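Local atomic coordinates of beta-galactosidase (Geobacillus stearothermophilus, PDB entry 4OIF), a protein that probably catalyses the hydrolysis of terminal non-reducing beta-D-galactose residues in beta-D-galactosides, as an intracellular, zinc-binding enzyme of glycoside hydrolase family 42. Residues D284-W289 with S326-H331; H261-F266 with M301-I306; Y359-K364 with H373-D378. All coordinates share one frame; numbering follows the deposited sequence.

Contact 1 (D284-W289 with S326-H331)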
loop_
_atom_site.group_PDB
_atom_site.type_symbol
_atom_site.label_atom_id
_atom_site.label_comp_id
_atom_site.label_asym_id
_atom_site.label_seq_id
_atom_site.Cartn_x
_atom_site.Cartn_y
_atom_site.Cartn_z
ATOM N N ASP A 284 -5.897 -28.592 -2.886
ATOM C CA ASP A 284 -6.670 -27.729 -3.768
ATOM C C ASP A 284 -5.778 -26.902 -4.666
ATOM O O ASP A 284 -5.070 -26.015 -4.194
ATOM C CB ASP A 284 -7.558 -26.800 -2.948
ATOM C CG ASP A 284 -8.344 -27.537 -1.904
ATOM O OD1 ASP A 284 -8.600 -28.746 -2.105
ATOM O OD2 ASP A 284 -8.704 -26.906 -0.890
ATOM N N ALA A 285 -5.825 -27.180 -5.961
ATOM C CA ALA A 285 -4.922 -26.537 -6.903
ATOM C C ALA A 285 -5.634 -25.487 -7.740
ATOM O O ALA A 285 -6.607 -25.790 -8.428
ATOM C CB ALA A 285 -4.280 -27.578 -7.804
ATOM N N TYR A 286 -5.150 -24.251 -7.680
ATOM C CA TYR A 286 -5.656 -23.211 -8.572
ATOM C C TYR A 286 -4.508 -22.460 -9.259
ATOM O O TYR A 286 -4.220 -21.317 -8.934
ATOM C CB TYR A 286 -6.571 -22.267 -7.787
ATOM C CG TYR A 286 -7.729 -23.010 -7.139
ATOM C CD1 TYR A 286 -8.842 -23.380 -7.885
ATOM C CD2 TYR A 286 -7.689 -23.383 -5.795
ATOM C CE1 TYR A 286 -9.902 -24.077 -7.311
ATOM C CE2 TYR A 286 -8.741 -24.088 -5.210
ATOM C CZ TYR A 286 -9.845 -24.427 -5.977
ATOM O OH TYR A 286 -10.897 -25.117 -5.421
ATOM N N PRO A 287 -3.826 -23.118 -10.210
ATOM C CA PRO A 287 -2.768 -22.416 -10.941
ATOM C C PRO A 287 -3.352 -21.332 -11.836
ATOM O O PRO A 287 -4.435 -21.532 -12.388
ATOM C CB PRO A 287 -2.117 -23.525 -11.780
ATOM C CG PRO A 287 -2.566 -24.801 -11.163
ATOM C CD PRO A 287 -3.933 -24.524 -10.635
ATOM N N ALA A 288 -2.651 -20.212 -11.982
ATOM C CA ALA A 288 -3.150 -19.128 -12.809
ATOM C C ALA A 288 -2.765 -19.352 -14.269
ATOM O O ALA A 288 -1.921 -18.636 -14.818
ATOM C CB ALA A 288 -2.629 -17.801 -12.312
ATOM N N TRP A 289 -3.394 -20.356 -14.887
ATOM C CA TRP A 289 -3.072 -20.743 -16.259
ATOM C C TRP A 289 -3.296 -19.602 -17.242
ATOM O O TRP A 289 -4.292 -18.890 -17.168
ATOM C CB TRP A 289 -3.900 -21.954 -16.705
ATOM C CG TRP A 289 -3.690 -23.226 -15.903
ATOM C CD1 TRP A 289 -4.612 -23.859 -15.107
ATOM C CD2 TRP A 289 -2.496 -24.017 -15.834
ATOM N NE1 TRP A 289 -4.063 -24.996 -14.552
ATOM C CE2 TRP A 289 -2.769 -25.115 -14.981
ATOM C CE3 TRP A 289 -1.228 -23.911 -16.414
ATOM C CZ2 TRP A 289 -1.814 -26.087 -14.688
ATOM C CZ3 TRP A 289 -0.279 -24.880 -16.124
ATOM C CH2 TRP A 289 -0.578 -25.955 -15.267
ATOM N N SER A 326 -12.448 -24.566 -15.199
ATOM C CA SER A 326 -12.411 -23.398 -16.072
ATOM C C SER A 326 -11.637 -22.247 -15.420
ATOM O O SER A 326 -10.423 -22.118 -15.622
ATOM C CB SER A 326 -13.839 -22.961 -16.447
ATOM O OG SER A 326 -14.623 -22.663 -15.299
ATOM N N LEU A 327 -12.329 -21.436 -14.622
ATOM C CA LEU A 327 -11.714 -20.250 -14.014
ATOM C C LEU A 327 -12.064 -20.174 -12.521
ATOM O O LEU A 327 -12.858 -20.981 -12.040
ATOM C CB LEU A 327 -12.130 -18.978 -14.793
ATOM C CG LEU A 327 -13.580 -18.479 -14.993
ATOM C CD1 LEU A 327 -14.643 -19.444 -14.519
ATOM C CD2 LEU A 327 -13.788 -17.241 -14.225
ATOM N N VAL A 328 -11.430 -19.258 -11.783
ATOM C CA VAL A 328 -11.824 -19.002 -10.399
ATOM C C VAL A 328 -12.424 -17.595 -10.265
ATOM O O VAL A 328 -12.642 -16.913 -11.264
ATOM C CB VAL A 328 -10.652 -19.155 -9.417
ATOM C CG1 VAL A 328 -10.091 -20.568 -9.480
ATOM C CG2 VAL A 328 -9.577 -18.120 -9.705
ATOM N N ASN A 329 -12.688 -17.160 -9.038
ATOM C CA ASN A 329 -13.408 -15.901 -8.828
ATOM C C ASN A 329 -12.559 -14.846 -8.149
ATOM O O ASN A 329 -12.825 -13.650 -8.263
ATOM C CB ASN A 329 -14.660 -16.141 -7.978
ATOM C CG ASN A 329 -14.323 -16.680 -6.589
ATOM O OD1 ASN A 329 -13.685 -17.724 -6.457
ATOM N ND2 ASN A 329 -14.723 -15.949 -5.551
ATOM N N TRP A 330 -11.530 -15.305 -7.448
ATOM C CA TRP A 330 -10.807 -14.479 -6.487
ATOM C C TRP A 330 -9.440 -14.031 -6.968
ATOM O O TRP A 330 -8.703 -13.410 -6.209
ATOM C CB TRP A 330 -10.647 -15.240 -5.173
ATOM C CG TRP A 330 -10.044 -16.602 -5.354
ATOM C CD1 TRP A 330 -10.691 -17.745 -5.759
ATOM C CD2 TRP A 330 -8.675 -16.968 -5.150
ATOM N NE1 TRP A 330 -9.805 -18.795 -5.815
ATOM C CE2 TRP A 330 -8.563 -18.348 -5.442
ATOM C CE3 TRP A 330 -7.533 -16.268 -4.743
ATOM C CZ2 TRP A 330 -7.357 -19.035 -5.338
ATOM C CZ3 TRP A 330 -6.333 -16.957 -4.638
ATOM C CH2 TRP A 330 -6.254 -18.323 -4.940
ATOM N N HIS A 331 -9.105 -14.354 -8.217
ATOM C CA HIS A 331 -7.835 -13.936 -8.815
ATOM C C HIS A 331 -7.943 -12.526 -9.386
ATOM O O HIS A 331 -9.040 -12.087 -9.717
ATOM C CB HIS A 331 -7.399 -14.917 -9.908
ATOM C CG HIS A 331 -6.652 -16.108 -9.390
ATOM N ND1 HIS A 331 -6.006 -17.000 -10.219
ATOM C CD2 HIS A 331 -6.443 -16.551 -8.126
ATOM C CE1 HIS A 331 -5.435 -17.942 -9.491
ATOM N NE2 HIS A 331 -5.687 -17.693 -8.217
HETATM O O HOH W 1 -3.871 -19.424 -6.685
#
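The imidazole of His331 carries CG2 of Val328 on one face, 3.6 Å from the ring plane and displaced from its centre. CE3 of Trp330 and a bridging water sit at its edge, in plane. The indole of Trp330 takes the same Val328 CG2 on one face, together with His331 CD2, and meets Asn329 CG at its edge. One methyl therefore serves both rings, while the other, CG1, anti to the carbonyl carbon (chi1 -60°), reaches Tyr286 CD1 at 3.5 Å, approaching the phenol obliquely. Tyr286 CB in turn lies 4.1 Å from CZ2 of Trp330. These two loops follow strands 282-284 and 319-322 of the TIM barrel and border the active-site mouth: the hydroxyl of Tyr286 is hydrogen-bonded to Glu322 OE1, the probable nucleophile, and Trp330 is a predicted substrate-binding residue. No direct hydrogen bond joins the two segments. Instead the water donates to Tyr286 O at 3.0 Å and is hydrogen-bonded to His331 NE2 at 2.9 Å. The CE1 edge of His331 points at Tyr286 O, close to the ring plane, and CE1 comes within 4.0 Å of Ala288 CB. With an alanine in place of His331, the water would lose its NE2 partner and Ala288 its imidazole neighbour, which would probably loosen the hold between the loops. Pro287 to Trp289 form an inverse gamma turn about Ala288, closed by a weak hydrogen bond from Trp289 N to Pro287 O, and Ala288 packs on Tyr536 of a second subunit.

Contact 2 (H261-F266 with M301-I306); sequences HDLIPF and MKVGFI
Leu263 and Val303 lie side by side and point the same way, so that Leu263 CD1 meets Val303 CG2 at 3.5 Å. Leucine CG stands anti to its own carbonyl carbon (chi1 -80°), which carries the branch toward the helix. The other two pairs cross obliquely. CD of the Pro265 ring lies 3.9 Å from Ile306 CD1, and the isoleucine, whose CG1 is anti to the carbonyl carbon, also lays that CG1 only 3.1 Å from Leu263 O, a tight approach of a methylene to a carbonyl. That oxygen is not left to carbon alone: a water donates to Leu263 O at 2.7 Å and to Lys302 O as well, tying loop and helix backbones together. At the opposite end of the contact, Lys302 runs extended beyond CG, its CD passing 3.5 Å from Asp262 O, and its NZ forms a salt bridge of 2.8 Å with Asp262 OD1, on the anti lone pair of that oxygen. Both charges have second partners: the ammonium group pairs also with Glu294, and Asp262 OD2 with Arg437 and Gln440, the latter on helix 438-451. This network of opposite charges probably keeps the aspartate ionised. The backbone turns here with Leu263 in a left-handed conformation (phi 53°, psi 52°), and Leu263 and Ile264 both sit across from Asp259. This is a G1 beta bulge in the hairpin that strand 264-265 makes with barrel strand 252-259, packed against helix 296-312, which follows the next strand of the TIM barrel, 282-284.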
loop_
_atom_site.group_PDB
_atom_site.type_symbol
_atom_site.label_atom_id
_atom_site.label_comp_id
_atom_site.label_asym_id
_atom_site.label_seq_id
_atom_site.Cartn_x
_atom_site.Cartn_y
_atom_site.Cartn_z
ATOM N N HIS A 261 -0.017 -17.087 -6.018
ATOM C CA HIS A 261 0.902 -16.615 -7.063
ATOM C C HIS A 261 1.936 -17.673 -7.476
ATOM O O HIS A 261 1.881 -18.207 -8.588
ATOM C CB HIS A 261 1.600 -15.309 -6.628
ATOM C CG HIS A 261 2.611 -14.796 -7.613
ATOM N ND1 HIS A 261 2.472 -14.952 -8.976
ATOM C CD2 HIS A 261 3.773 -14.126 -7.429
ATOM C CE1 HIS A 261 3.510 -14.406 -9.588
ATOM N NE2 HIS A 261 4.314 -13.899 -8.672
ATOM N N ASP A 262 2.876 -17.976 -6.590
ATOM C CA ASP A 262 3.976 -18.849 -6.964
ATOM C C ASP A 262 3.692 -20.278 -6.572
ATOM O O ASP A 262 4.557 -21.146 -6.713
ATOM C CB ASP A 262 5.290 -18.376 -6.335
ATOM C CG ASP A 262 6.000 -17.347 -7.190
ATOM O OD1 ASP A 262 5.979 -17.501 -8.433
ATOM O OD2 ASP A 262 6.569 -16.385 -6.627
ATOM N N LEU A 263 2.474 -20.524 -6.100
ATOM C CA LEU A 263 2.080 -21.869 -5.726
ATOM C C LEU A 263 3.091 -22.475 -4.759
ATOM O O LEU A 263 3.621 -23.558 -4.994
ATOM C CB LEU A 263 1.942 -22.758 -6.967
ATOM C CG LEU A 263 0.655 -22.631 -7.777
ATOM C CD1 LEU A 263 0.629 -23.676 -8.869
ATOM C CD2 LEU A 263 -0.572 -22.763 -6.879
ATOM N N ILE A 264 3.384 -21.751 -3.689
ATOM C CA ILE A 264 4.321 -22.228 -2.688
ATOM C C ILE A 264 3.545 -23.022 -1.651
ATOM O O ILE A 264 2.318 -22.964 -1.618
ATOM C CB ILE A 264 5.082 -21.065 -2.041
ATOM C CG1 ILE A 264 4.147 -20.255 -1.141
ATOM C CG2 ILE A 264 5.713 -20.189 -3.127
ATOM C CD1 ILE A 264 4.784 -19.039 -0.545
ATOM N N PRO A 265 4.244 -23.809 -0.833
ATOM C CA PRO A 265 3.467 -24.535 0.171
ATOM C C PRO A 265 2.690 -23.574 1.055
ATOM O O PRO A 265 3.180 -22.470 1.324
ATOM C CB PRO A 265 4.535 -25.281 0.970
ATOM C CG PRO A 265 5.670 -25.436 0.019
ATOM C CD PRO A 265 5.642 -24.264 -0.903
ATOM N N PHE A 266 1.488 -23.975 1.460
ATOM C CA PHE A 266 0.690 -23.177 2.375
ATOM C C PHE A 266 1.553 -22.833 3.587
ATOM O O PHE A 266 2.242 -23.704 4.134
ATOM C CB PHE A 266 -0.579 -23.926 2.785
ATOM C CG PHE A 266 -1.430 -23.182 3.764
ATOM C CD1 PHE A 266 -1.986 -21.956 3.427
ATOM C CD2 PHE A 266 -1.694 -23.712 5.020
ATOM C CE1 PHE A 266 -2.779 -21.264 4.330
ATOM C CE2 PHE A 266 -2.490 -23.029 5.927
ATOM C CZ PHE A 266 -3.029 -21.800 5.582
ATOM N N MET A 301 5.596 -26.741 -14.079
ATOM C CA MET A 301 6.695 -27.159 -13.219
ATOM C C MET A 301 6.408 -26.849 -11.752
ATOM O O MET A 301 6.614 -27.712 -10.883
ATOM C CB MET A 301 7.993 -26.479 -13.641
ATOM C CG MET A 301 9.210 -26.969 -12.876
ATOM S SD MET A 301 10.706 -26.183 -13.470
ATOM C CE MET A 301 10.286 -24.475 -13.145
ATOM N N LYS A 302 5.947 -25.626 -11.475
ATOM C CA LYS A 302 5.576 -25.269 -10.093
ATOM C C LYS A 302 4.512 -26.210 -9.508
ATOM O O LYS A 302 4.595 -26.662 -8.334
ATOM C CB LYS A 302 5.070 -23.826 -10.021
ATOM C CG LYS A 302 6.141 -22.765 -10.142
ATOM C CD LYS A 302 5.519 -21.393 -10.028
ATOM C CE LYS A 302 6.361 -20.337 -10.685
ATOM N NZ LYS A 302 5.667 -19.014 -10.711
ATOM N N VAL A 303 3.521 -26.517 -10.343
ATOM C CA VAL A 303 2.445 -27.412 -9.937
ATOM C C VAL A 303 3.004 -28.793 -9.610
ATOM O O VAL A 303 2.666 -29.399 -8.589
ATOM C CB VAL A 303 1.365 -27.526 -11.029
ATOM C CG1 VAL A 303 0.261 -28.479 -10.592
ATOM C CG2 VAL A 303 0.790 -26.155 -11.345
ATOM N N GLY A 304 3.887 -29.275 -10.477
ATOM C CA GLY A 304 4.507 -30.571 -10.287
ATOM C C GLY A 304 5.316 -30.611 -9.004
ATOM O O GLY A 304 5.326 -31.621 -8.310
ATOM N N PHE A 305 5.988 -29.504 -8.690
ATOM C CA PHE A 305 6.726 -29.401 -7.444
ATOM C C PHE A 305 5.785 -29.598 -6.263
ATOM O O PHE A 305 6.046 -30.445 -5.381
ATOM C CB PHE A 305 7.436 -28.057 -7.340
ATOM C CG PHE A 305 8.207 -27.866 -6.056
ATOM C CD1 PHE A 305 9.522 -28.300 -5.953
ATOM C CD2 PHE A 305 7.623 -27.221 -4.957
ATOM C CE1 PHE A 305 10.248 -28.106 -4.768
ATOM C CE2 PHE A 305 8.331 -27.026 -3.777
ATOM C CZ PHE A 305 9.652 -27.472 -3.680
ATOM N N ILE A 306 4.688 -28.840 -6.235
ATOM C CA ILE A 306 3.765 -29.028 -5.102
ATOM C C ILE A 306 3.184 -30.451 -5.046
ATOM O O ILE A 306 3.052 -31.041 -3.964
ATOM C CB ILE A 306 2.601 -28.029 -5.118
ATOM C CG1 ILE A 306 3.136 -26.631 -4.882
ATOM C CG2 ILE A 306 1.622 -28.341 -3.981
ATOM C CD1 ILE A 306 3.622 -26.417 -3.459
HETATM O O HOH W 2 2.332 -18.236 -11.182
HETATM O O HOH W 3 5.623 -24.675 -6.423
#

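Contact 3 (Y359-K364 with H373-D378)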
loop_
_atom_site.group_PDB
_atom_site.type_symbol
_atom_site.label_atom_id
_atom_site.label_comp_id
_atom_site.label_asym_id
_atom_site.label_seq_id
_atom_site.Cartn_x
_atom_site.Cartn_y
_atom_site.Cartn_z
ATOM N N TYR A 359 -13.221 -31.310 -8.394
ATOM C CA TYR A 359 -13.415 -29.908 -8.675
ATOM C C TYR A 359 -14.052 -29.155 -7.524
ATOM O O TYR A 359 -14.771 -29.713 -6.678
ATOM C CB TYR A 359 -14.313 -29.723 -9.902
ATOM C CG TYR A 359 -13.957 -30.578 -11.096
ATOM C CD1 TYR A 359 -12.707 -30.478 -11.701
ATOM C CD2 TYR A 359 -14.883 -31.473 -11.634
ATOM C CE1 TYR A 359 -12.385 -31.260 -12.799
ATOM C CE2 TYR A 359 -14.576 -32.249 -12.732
ATOM C CZ TYR A 359 -13.325 -32.140 -13.312
ATOM O OH TYR A 359 -13.016 -32.916 -14.404
ATOM N N PHE A 360 -13.787 -27.864 -7.503
ATOM C CA PHE A 360 -14.761 -26.961 -6.954
ATOM C C PHE A 360 -15.275 -26.153 -8.128
ATOM O O PHE A 360 -14.493 -25.467 -8.782
ATOM C CB PHE A 360 -14.190 -26.040 -5.879
ATOM C CG PHE A 360 -15.251 -25.218 -5.226
ATOM C CD1 PHE A 360 -15.920 -25.694 -4.103
ATOM C CD2 PHE A 360 -15.653 -24.017 -5.790
ATOM C CE1 PHE A 360 -16.936 -24.962 -3.525
ATOM C CE2 PHE A 360 -16.669 -23.281 -5.221
ATOM C CZ PHE A 360 -17.315 -23.753 -4.089
ATOM N N GLN A 361 -16.570 -26.234 -8.420
ATOM C CA GLN A 361 -17.520 -27.105 -7.740
ATOM C C GLN A 361 -18.359 -27.809 -8.816
ATOM O O GLN A 361 -18.051 -27.703 -10.002
ATOM C CB GLN A 361 -18.415 -26.308 -6.777
ATOM C CG GLN A 361 -19.190 -25.176 -7.433
ATOM C CD GLN A 361 -20.093 -24.423 -6.454
ATOM O OE1 GLN A 361 -20.696 -25.016 -5.561
ATOM N NE2 GLN A 361 -20.195 -23.109 -6.635
ATOM N N TRP A 362 -19.405 -28.529 -8.422
ATOM C CA TRP A 362 -20.245 -29.186 -9.413
ATOM C C TRP A 362 -21.075 -28.172 -10.187
ATOM O O TRP A 362 -21.029 -28.117 -11.417
ATOM C CB TRP A 362 -21.181 -30.204 -8.772
ATOM C CG TRP A 362 -22.246 -30.651 -9.728
ATOM C CD1 TRP A 362 -23.578 -30.347 -9.680
ATOM C CD2 TRP A 362 -22.058 -31.444 -10.910
ATOM N NE1 TRP A 362 -24.234 -30.918 -10.744
ATOM C CE2 TRP A 362 -23.325 -31.600 -11.512
ATOM C CE3 TRP A 362 -20.942 -32.042 -11.513
ATOM C CZ2 TRP A 362 -23.508 -32.338 -12.687
ATOM C CZ3 TRP A 362 -21.124 -32.771 -12.676
ATOM C CH2 TRP A 362 -22.395 -32.905 -13.253
ATOM N N ARG A 363 -21.847 -27.385 -9.446
ATOM C CA ARG A 363 -22.727 -26.390 -10.034
ATOM C C ARG A 363 -22.456 -25.004 -9.448
ATOM O O ARG A 363 -22.354 -24.846 -8.233
ATOM C CB ARG A 363 -24.193 -26.792 -9.813
ATOM C CG ARG A 363 -25.200 -25.910 -10.535
ATOM C CD ARG A 363 -26.649 -26.321 -10.236
ATOM N NE ARG A 363 -27.036 -27.545 -10.939
ATOM C CZ ARG A 363 -27.489 -27.596 -12.195
ATOM N NH1 ARG A 363 -27.623 -26.489 -12.931
ATOM N NH2 ARG A 363 -27.802 -28.769 -12.721
ATOM N N LYS A 364 -22.349 -24.004 -10.317
ATOM C CA LYS A 364 -22.140 -22.626 -9.886
ATOM C C LYS A 364 -23.185 -22.160 -8.891
ATOM O O LYS A 364 -24.380 -22.437 -9.042
ATOM C CB LYS A 364 -22.127 -21.675 -11.092
ATOM C CG LYS A 364 -20.870 -21.837 -11.954
ATOM C CD LYS A 364 -20.751 -20.775 -13.032
ATOM C CE LYS A 364 -19.470 -20.961 -13.831
ATOM N NZ LYS A 364 -19.499 -20.178 -15.105
ATOM N N HIS A 373 -17.217 -18.387 -9.764
ATOM C CA HIS A 373 -16.166 -19.391 -9.685
ATOM C C HIS A 373 -16.502 -20.473 -10.701
ATOM O O HIS A 373 -17.677 -20.726 -10.968
ATOM C CB HIS A 373 -16.059 -19.972 -8.266
ATOM C CG HIS A 373 -14.848 -20.825 -8.043
ATOM N ND1 HIS A 373 -14.651 -22.025 -8.689
ATOM C CD2 HIS A 373 -13.778 -20.658 -7.232
ATOM C CE1 HIS A 373 -13.507 -22.555 -8.297
ATOM N NE2 HIS A 373 -12.959 -21.748 -7.409
ATOM N N GLY A 374 -15.481 -21.090 -11.289
ATOM C CA GLY A 374 -15.705 -22.167 -12.236
ATOM C C GLY A 374 -16.463 -23.335 -11.625
ATOM O O GLY A 374 -16.418 -23.562 -10.416
ATOM N N ALA A 375 -17.189 -24.054 -12.471
ATOM C CA ALA A 375 -17.854 -25.293 -12.083
ATOM C C ALA A 375 -18.122 -26.134 -13.316
ATOM O O ALA A 375 -18.025 -25.645 -14.446
ATOM C CB ALA A 375 -19.157 -25.015 -11.348
ATOM N N VAL A 376 -18.467 -27.399 -13.099
ATOM C CA VAL A 376 -18.807 -28.272 -14.198
ATOM C C VAL A 376 -20.020 -27.711 -14.932
ATOM O O VAL A 376 -20.052 -27.669 -16.166
ATOM C CB VAL A 376 -19.085 -29.697 -13.708
ATOM C CG1 VAL A 376 -19.574 -30.573 -14.853
ATOM C CG2 VAL A 376 -17.823 -30.279 -13.079
ATOM N N VAL A 377 -21.005 -27.256 -14.163
ATOM C CA VAL A 377 -22.249 -26.762 -14.734
ATOM C C VAL A 377 -22.391 -25.259 -14.519
ATOM O O VAL A 377 -22.350 -24.767 -13.389
ATOM C CB VAL A 377 -23.492 -27.482 -14.143
ATOM C CG1 VAL A 377 -24.738 -27.061 -14.904
ATOM C CG2 VAL A 377 -23.325 -29.017 -14.194
ATOM N N ASP A 378 -22.557 -24.545 -15.627
ATOM C CA ASP A 378 -22.697 -23.097 -15.627
ATOM C C ASP A 378 -24.119 -22.687 -15.248
ATOM O O ASP A 378 -24.979 -23.540 -15.017
ATOM C CB ASP A 378 -22.341 -22.537 -17.007
ATOM C CG ASP A 378 -21.840 -21.110 -16.953
ATOM O OD1 ASP A 378 -22.042 -20.421 -15.923
ATOM O OD2 ASP A 378 -21.256 -20.676 -17.962
HETATM O O HOH W 4 -19.235 -21.127 -8.839
HETATM O O HOH W 5 -26.854 -23.702 -12.928
#
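Beyond barrel strand 356-359, the last of the TIM barrel, the chain loops out and comes back to run in the same direction beside its own start, Arg363 and Val377 forming a single parallel bridge. Its evidence is the pair of hydrogen bonds around Arg363: Val377 N donates to Trp362 O, and Lys364 N donates to Val377 O at 3.2 Å, almost straight (173° at the hydrogen). Val376 N to Gln361 O adds another, in the carbonyl plane. A cis peptide precedes Gln361, consistent with the non-prolyl cis bond found just after the eighth strand in related glycosidases. The side chain of Lys364 can be followed outward along the partner segment. Its CB lies 3.9 Å from Val377 O. CG, anti to the carbonyl carbon, packs against Ala375 CB at 3.7 Å and also passes His373 O and Val377 O. From there the chain is extended: CD comes 3.2 Å from Asp378 OD1, CE is flanked by that same oxygen and by His373 O, and NZ closes a 2.7 Å salt bridge to Asp378 OD1, met from above the carboxylate plane. Lysine and aspartate thus run side by side, pointing the same way. Beside the bridge, Trp362 receives Val377 CG2 over its six-membered ring in a CH-pi contact and Val376 CG1 obliquely; its NE1 is hydrogen-bonded to Asp36. At the far end, Phe360 turns its edge to the face of His373, a T-shaped pair with planes at 83°. The imidazole is fixed in rotation by its own segment: His373 ND1 donates to Gly374 O at 2.9 Å, on a lone pair in the carbonyl plane and only 6° out of the ring plane.

How the contacts relate
All three contacts belong to the TIM-barrel part of the chain. Contacts 1 and 2 have centres about 13 Å apart and cross along the sequence, in the order 261-266, 284-289, 301-306, 326-331; they meet where Pro287 CG packs on Val303 CG2 at 3.6 Å. Contact 3 follows both in the chain, its centre about 12 Å from that of contact 1, and joins it through a probable hydrogen bond from Gly374 N to Leu327 O of 2.7 Å. Contacts 2 and 3 do not touch, their centres being about 23 Å apart. Contact 1 therefore links helix 296-312 to the loop after strand 356-359, with Tyr286 and Phe360 both beside the probable nucleophile Glu322.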